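Local coordinates for chorismate synthase (Campylobacter jejuni, PDB 1SQ1) that catalyses the last step of chorismate biosynthesis, the FMNH2-dependent anti-1,4-elimination of phosphate from 5-enolpyruvylshikimate-3-phosphate, at the interface of chains A and B. Numbering follows the deposited sequence. Chains: chain A/B, Chorismate synthase.

The interface of chains A and B. Residues chain A 13, 24, 65-66, 79; chain B 13-14.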
loop_
_atom_site.group_PDB
_atom_site.type_symbol
_atom_site.label_atom_id
_atom_site.label_comp_id
_atom_site.label_asym_id
_atom_site.label_seq_id
_atom_site.Cartn_x
_atom_site.Cartn_y
_atom_site.Cartn_z
ATOM N N PHE A 13 -2.360 -18.355 -1.016
ATOM C CA PHE A 13 -1.068 -18.978 -0.859
ATOM C C PHE A 13 -1.146 -20.367 -1.450
ATOM O O PHE A 13 -2.184 -21.034 -1.399
ATOM C CB PHE A 13 -0.661 -19.017 0.614
ATOM C CG PHE A 13 -1.677 -19.643 1.507
ATOM C CD1 PHE A 13 -1.533 -20.964 1.921
ATOM C CD2 PHE A 13 -2.784 -18.917 1.934
ATOM C CE1 PHE A 13 -2.480 -21.557 2.745
ATOM C CE2 PHE A 13 -3.738 -19.498 2.755
ATOM C CZ PHE A 13 -3.588 -20.822 3.165
ATOM N N ILE A 24 -6.914 -15.938 2.069
ATOM C CA ILE A 24 -7.131 -15.183 3.297
ATOM C C ILE A 24 -7.874 -13.915 2.904
ATOM O O ILE A 24 -7.443 -13.194 2.009
ATOM C CB ILE A 24 -5.779 -14.786 3.968
ATOM C CG1 ILE A 24 -4.924 -16.023 4.224
ATOM C CG2 ILE A 24 -6.025 -14.104 5.302
ATOM C CD1 ILE A 24 -5.566 -17.024 5.163
ATOM N N LEU A 65 -11.166 -21.711 8.161
ATOM C CA LEU A 65 -10.294 -21.798 9.325
ATOM C C LEU A 65 -10.506 -20.745 10.415
ATOM O O LEU A 65 -10.208 -21.003 11.581
ATOM C CB LEU A 65 -8.831 -21.757 8.888
ATOM C CG LEU A 65 -8.365 -22.869 7.953
ATOM C CD1 LEU A 65 -6.843 -22.832 7.883
ATOM C CD2 LEU A 65 -8.834 -24.228 8.468
ATOM N N SER A 66 -11.015 -19.571 10.056
ATOM C CA SER A 66 -11.205 -18.509 11.045
ATOM C C SER A 66 -12.010 -17.337 10.510
ATOM O O SER A 66 -12.576 -17.401 9.420
ATOM C CB SER A 66 -9.847 -17.978 11.493
ATOM O OG SER A 66 -9.149 -17.423 10.392
ATOM N N ALA A 79 -9.497 -17.188 7.242
ATOM C CA ALA A 79 -8.665 -18.145 6.526
ATOM C C ALA A 79 -9.506 -19.297 5.984
ATOM O O ALA A 79 -10.481 -19.718 6.606
ATOM C CB ALA A 79 -7.555 -18.673 7.427
ATOM N N PHE B 13 -2.003 -15.827 9.435
ATOM C CA PHE B 13 -3.412 -16.126 9.505
ATOM C C PHE B 13 -3.631 -17.065 10.669
ATOM O O PHE B 13 -2.786 -17.906 10.990
ATOM C CB PHE B 13 -3.902 -16.737 8.192
ATOM C CG PHE B 13 -3.117 -17.923 7.745
ATOM C CD1 PHE B 13 -3.594 -19.210 7.973
ATOM C CD2 PHE B 13 -1.897 -17.758 7.098
ATOM C CE1 PHE B 13 -2.864 -20.320 7.570
ATOM C CE2 PHE B 13 -1.157 -18.857 6.692
ATOM C CZ PHE B 13 -1.641 -20.145 6.925
ATOM N N GLY B 14 -4.765 -16.889 11.328
ATOM C CA GLY B 14 -5.067 -17.710 12.476
ATOM C C GLY B 14 -5.905 -18.920 12.143
ATOM O O GLY B 14 -6.287 -19.148 10.994
#
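A:Ile24 and B:Phe13 are brought together by their side-chain torsions. In A:Ile24, CG1 lies anti to the carbonyl carbon (chi1 -56°), and this branch carries CD1 towards chain B. In B:Phe13, CG sits between the backbone N and the carbonyl carbon (chi1 54°). The second torsion then turns the ring with one face to chain A.

The two side chains cross at about a right angle. CD1 of A:Ile24 meets the root of the ring, not its centre. CD1 of A:Ile24 is 3.5 Å from CB of B:Phe13 and 3.7 Å from its CG, and it lies on the face turned to chain A. The methyl CB of A:Ala79 comes in beside the ring on the same side, 4.0 Å from CD1 of B:Phe13. The contacts of the ring given here are apolar.

A:Phe13 lies further along the same face. The two Phe13 rings are nearly parallel but offset, so neither fully overlaps the other. Their tips approach with CZ of A:Phe13 4.3 Å from CZ of B:Phe13. They are equivalent residues related by the two-fold, each at the end of strand 9-13. The Ile24 contact is repeated with the chains exchanged.

The polar part of the patch is at B:Gly14. Its carbonyl O points at the methyl of A:Ala79, and OG of A:Ser66 reaches it from the side. CB of A:Ala79 is 3.8 Å from O of B:Gly14. The hydroxyl OG of A:Ser66 can give this O a weak hydrogen bond, so this polar link probably adds little to the packing.

The protein is a homotetramer, and this patch is a part of one two-fold interface within the deposited tetramer. A second-shell bond within chain A probably helps to position the serine hydroxyl near B:Gly14. The backbone N of A:Ala79, in strand 78-82, donates to OG of A:Ser66 at 3.2 Å, with a nearly straight angle of 167° at the hydrogen.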